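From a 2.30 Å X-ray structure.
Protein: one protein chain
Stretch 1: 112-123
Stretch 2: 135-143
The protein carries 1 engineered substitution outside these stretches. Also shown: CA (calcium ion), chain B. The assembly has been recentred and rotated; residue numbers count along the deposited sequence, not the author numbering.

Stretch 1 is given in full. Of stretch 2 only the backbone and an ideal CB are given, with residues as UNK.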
# COMPACT_ATOMS: atom_id res chain seq x y z
N LEU A 112 -5.03 -1.17 -0.34
CA LEU A 112 -3.93 -2.11 -0.45
C LEU A 112 -3.03 -1.80 -1.61
O LEU A 112 -3.47 -1.28 -2.64
CB LEU A 112 -4.45 -3.54 -0.66
CG LEU A 112 -5.32 -4.20 0.39
CD1 LEU A 112 -5.79 -5.53 -0.16
CD2 LEU A 112 -4.56 -4.40 1.69
N GLU A 113 -1.77 -2.15 -1.42
CA GLU A 113 -0.78 -1.98 -2.45
C GLU A 113 -1.08 -3.16 -3.38
O GLU A 113 -0.27 -4.07 -3.57
CB GLU A 113 0.60 -2.12 -1.87
CG GLU A 113 1.67 -1.78 -2.83
CD GLU A 113 2.92 -2.50 -2.50
OE1 GLU A 113 3.57 -2.18 -1.48
OE2 GLU A 113 3.22 -3.41 -3.28
N GLU A 114 -2.28 -3.13 -3.95
CA GLU A 114 -2.75 -4.18 -4.85
C GLU A 114 -3.44 -3.51 -6.03
O GLU A 114 -3.90 -2.37 -5.93
CB GLU A 114 -3.73 -5.08 -4.08
CG GLU A 114 -4.31 -6.23 -4.87
CD GLU A 114 -3.24 -7.15 -5.42
OE1 GLU A 114 -2.57 -6.76 -6.40
OE2 GLU A 114 -3.06 -8.25 -4.86
N GLY A 115 -3.51 -4.22 -7.15
CA GLY A 115 -4.16 -3.66 -8.32
C GLY A 115 -5.58 -3.23 -8.02
O GLY A 115 -6.32 -3.92 -7.32
N TRP A 116 -5.96 -2.07 -8.54
CA TRP A 116 -7.30 -1.54 -8.34
C TRP A 116 -8.35 -2.50 -8.88
O TRP A 116 -9.41 -2.65 -8.26
CB TRP A 116 -7.42 -0.16 -9.02
CG TRP A 116 -8.82 0.32 -9.21
CD1 TRP A 116 -9.72 -0.11 -10.16
CD2 TRP A 116 -9.49 1.33 -8.45
NE1 TRP A 116 -10.90 0.59 -10.04
CE2 TRP A 116 -10.79 1.48 -9.00
CE3 TRP A 116 -9.12 2.14 -7.37
CZ2 TRP A 116 -11.72 2.39 -8.49
CZ3 TRP A 116 -10.05 3.05 -6.87
CH2 TRP A 116 -11.33 3.17 -7.43
N ASP A 117 -8.08 -3.14 -10.01
CA ASP A 117 -9.04 -4.08 -10.59
C ASP A 117 -9.23 -5.33 -9.75
O ASP A 117 -10.36 -5.79 -9.55
CB ASP A 117 -8.62 -4.48 -12.01
CG ASP A 117 -7.18 -4.94 -12.11
OD1 ASP A 117 -6.64 -5.45 -11.10
OD2 ASP A 117 -6.58 -4.79 -13.19
N ARG A 118 -8.13 -5.90 -9.27
CA ARG A 118 -8.19 -7.11 -8.47
C ARG A 118 -8.92 -6.86 -7.16
O ARG A 118 -9.70 -7.70 -6.70
CB ARG A 118 -6.76 -7.63 -8.24
CG ARG A 118 -6.02 -7.90 -9.56
CD ARG A 118 -4.53 -8.20 -9.44
NE ARG A 118 -4.26 -9.58 -9.07
CZ ARG A 118 -3.45 -10.39 -9.74
NH1 ARG A 118 -2.81 -9.97 -10.83
NH2 ARG A 118 -3.26 -11.63 -9.30
N ALA A 119 -8.71 -5.69 -6.57
CA ALA A 119 -9.36 -5.35 -5.30
C ALA A 119 -10.88 -5.19 -5.45
O ALA A 119 -11.61 -5.31 -4.47
CB ALA A 119 -8.76 -4.08 -4.72
N LEU A 120 -11.36 -4.92 -6.66
CA LEU A 120 -12.79 -4.78 -6.89
C LEU A 120 -13.47 -6.08 -6.48
O LEU A 120 -14.61 -6.08 -6.03
CB LEU A 120 -13.08 -4.51 -8.38
CG LEU A 120 -12.66 -3.14 -8.94
CD1 LEU A 120 -12.99 -3.08 -10.42
CD2 LEU A 120 -13.38 -2.03 -8.18
N GLU A 121 -12.74 -7.18 -6.63
CA GLU A 121 -13.22 -8.52 -6.29
C GLU A 121 -13.04 -8.82 -4.80
O GLU A 121 -13.80 -9.60 -4.22
CB GLU A 121 -12.48 -9.58 -7.10
CG GLU A 121 -12.75 -9.55 -8.60
CD GLU A 121 -14.15 -10.02 -8.97
OE1 GLU A 121 -14.80 -10.70 -8.14
OE2 GLU A 121 -14.60 -9.72 -10.10
N LEU A 122 -12.04 -8.20 -4.18
CA LEU A 122 -11.79 -8.42 -2.77
C LEU A 122 -12.85 -7.65 -2.00
O LEU A 122 -13.33 -8.09 -0.96
CB LEU A 122 -10.40 -7.93 -2.37
CG LEU A 122 -9.22 -8.57 -3.12
CD1 LEU A 122 -7.92 -7.93 -2.65
CD2 LEU A 122 -9.21 -10.07 -2.88
N ASP A 123 -13.22 -6.49 -2.54
CA ASP A 123 -14.23 -5.64 -1.93
C ASP A 123 -15.57 -6.38 -1.96
O ASP A 123 -16.34 -6.35 -0.99
CB ASP A 123 -14.33 -4.32 -2.69
CG ASP A 123 -15.18 -3.29 -1.98
OD1 ASP A 123 -14.95 -3.08 -0.76
OD2 ASP A 123 -16.06 -2.69 -2.62
N UNK A 135 -7.69 -15.99 -5.50
CA UNK A 135 -7.66 -16.06 -6.95
C UNK A 135 -7.29 -14.70 -7.56
O UNK A 135 -6.74 -14.62 -8.67
CB UNK A 135 -9.01 -16.53 -7.48
N UNK A 136 -7.59 -13.63 -6.84
CA UNK A 136 -7.32 -12.28 -7.32
C UNK A 136 -6.16 -11.58 -6.66
O UNK A 136 -5.67 -10.56 -7.14
CB UNK A 136 -8.57 -11.42 -7.14
N UNK A 137 -5.71 -12.12 -5.53
CA UNK A 137 -4.58 -11.53 -4.84
C UNK A 137 -3.33 -11.74 -5.70
O UNK A 137 -3.21 -12.74 -6.41
CB UNK A 137 -4.41 -12.14 -3.45
N UNK A 138 -2.42 -10.78 -5.65
CA UNK A 138 -1.17 -10.89 -6.39
C UNK A 138 -0.43 -12.07 -5.77
O UNK A 138 -0.51 -12.30 -4.56
CB UNK A 138 -0.35 -9.60 -6.34
N UNK A 139 0.30 -12.85 -6.59
CA UNK A 139 1.06 -14.03 -6.14
C UNK A 139 1.80 -13.89 -4.81
O UNK A 139 1.66 -14.75 -3.94
CB UNK A 139 2.08 -14.40 -7.22
N UNK A 140 2.57 -12.82 -4.65
CA UNK A 140 3.31 -12.62 -3.41
C UNK A 140 2.38 -12.41 -2.22
O UNK A 140 2.79 -12.61 -1.07
CB UNK A 140 4.25 -11.42 -3.55
N UNK A 141 1.14 -12.01 -2.48
CA UNK A 141 0.17 -11.80 -1.40
C UNK A 141 -0.82 -12.95 -1.26
O UNK A 141 -1.74 -12.88 -0.45
CB UNK A 141 -0.60 -10.50 -1.64
N UNK A 142 -0.66 -14.00 -2.05
CA UNK A 142 -1.55 -15.15 -1.94
C UNK A 142 -1.05 -15.91 -0.70
O UNK A 142 -0.38 -16.94 -0.82
CB UNK A 142 -1.54 -16.02 -3.20
N UNK A 143 -1.38 -15.40 0.48
CA UNK A 143 -0.93 -16.03 1.71
C UNK A 143 -2.07 -16.17 2.70
O UNK A 143 -3.10 -15.51 2.58
CB UNK A 143 0.21 -15.23 2.33
CA CA B . 5.52 -3.82 -3.16

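At position 135 no atom of stretch 1 lies within 5.5 Å of the ideal CB. The contact therefore sets almost no restriction, and many side chains would fit. The deposited residue is Gln135, which makes no contact here.

At position 136 CA-to-CB points sideways, but the ideal CB sits 3.9 Å from Arg118 O, 4.3 Å from Glu121 CB and 4.5 Å from Leu122 CD2, along the flank of the helix. A flat ring or a medium-sized chain able to lie on the methylenes of Glu121 would suit. It is His136, chi1 m: Glu121 CG stands 3.7 Å from the ring centroid and 4° off the normal, a CH-pi contact over the face. The backbone contributes independently of the residue's identity, since Arg118 NE donates to His136 O at 2.6 Å and 170°.

Position 137 directs CA-to-CB away, although its ideal CB is 4.3 Å from Glu114 OE2. A branched aliphatic chain long enough to return toward Leu122 is one reasonable choice. Leu137 does this, with CD2 3.9 Å from Leu122 CD1. Its carbonyl O accepts a weak bond from Arg118 NH2 (3.1 Å, 139°).

Position 138 offers the clearest evidence: the ideal CB is 3.4 Å from Glu114 OE2 and the backbone N 2.7 Å from the same oxygen, an N-H...O bond at 153°. A small donor, serine or threonine, suits a site beside a carboxylate. Thr138, chi1 m, donates from OG1 to Glu114 OE1 at a very short 2.4 Å, so both carboxylate oxygens are engaged by one residue. Thr138 CA also lies over one face of the Arg118 guanidinium, 3.7 Å from NH2.

At position 139, phi of -40° begins a 3-10 segment and is compatible with proline; nothing approaches the ideal CB. The residue is Pro139.

Position 140 is out of reach, leaving its choice open; it is Val140.

Position 141 points CA-to-CB toward stretch 1, with the ideal CB 4.6 Å from Glu114 OE2. The backbone of Glu113 lies farther along, so a long apolar or aromatic chain could span the gap. Phe141 does: its CE2 is 3.6 Å from Glu113 O, and Glu114 OE2 lies at the ring edge, 3.9 Å from CD2.

Position 142 has a sideways CB with nothing of stretch 1 within 5.5 Å, so many side chains would fit, a long polar one among them. Lys142 folds back so that NZ donates to Leu137 O at 2.8 Å, although the like-charged Arg118 NH2 is 4.3 Å from NZ.

Position 143 is out of reach, so stretch 1 sets no restriction here; Thr143 is at the N-cap position, its side chain capping a backbone N just past the stretch.

Stretch 2 135-143: QHLTPVFKT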
# COMPACT_ATOMS: atom_id res chain seq x y z
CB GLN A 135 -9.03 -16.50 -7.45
CG GLN A 135 -9.10 -17.04 -8.86
CD GLN A 135 -10.51 -17.50 -9.21
OE1 GLN A 135 -11.07 -18.37 -8.55
NE2 GLN A 135 -11.08 -16.92 -10.27
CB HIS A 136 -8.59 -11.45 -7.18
CG HIS A 136 -9.75 -12.06 -7.90
ND1 HIS A 136 -9.87 -12.06 -9.27
CD2 HIS A 136 -10.81 -12.76 -7.43
CE1 HIS A 136 -10.94 -12.74 -9.62
NE2 HIS A 136 -11.53 -13.18 -8.52
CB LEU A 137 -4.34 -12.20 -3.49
CG LEU A 137 -5.26 -11.90 -2.31
CD1 LEU A 137 -4.98 -12.90 -1.20
CD2 LEU A 137 -5.04 -10.48 -1.81
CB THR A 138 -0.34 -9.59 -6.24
OG1 THR A 138 -1.04 -8.52 -6.89
CG2 THR A 138 1.02 -9.73 -6.88
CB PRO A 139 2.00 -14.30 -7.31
CG PRO A 139 1.13 -13.97 -8.48
CD PRO A 139 0.49 -12.65 -8.04
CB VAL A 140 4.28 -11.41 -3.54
CG1 VAL A 140 3.52 -10.13 -3.85
CG2 VAL A 140 5.06 -11.24 -2.25
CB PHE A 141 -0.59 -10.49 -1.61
CG PHE A 141 0.29 -9.28 -1.63
CD1 PHE A 141 1.18 -9.02 -0.59
CD2 PHE A 141 0.24 -8.40 -2.71
CE1 PHE A 141 2.01 -7.91 -0.62
CE2 PHE A 141 1.07 -7.28 -2.75
CZ PHE A 141 1.96 -7.03 -1.70
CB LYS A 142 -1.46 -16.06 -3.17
CG LYS A 142 -2.07 -15.49 -4.44
CD LYS A 142 -2.11 -16.58 -5.52
CE LYS A 142 -2.20 -16.00 -6.94
NZ LYS A 142 -3.52 -15.39 -7.29
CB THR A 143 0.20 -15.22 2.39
OG1 THR A 143 -0.33 -13.97 2.87
CG2 THR A 143 1.30 -14.93 1.40
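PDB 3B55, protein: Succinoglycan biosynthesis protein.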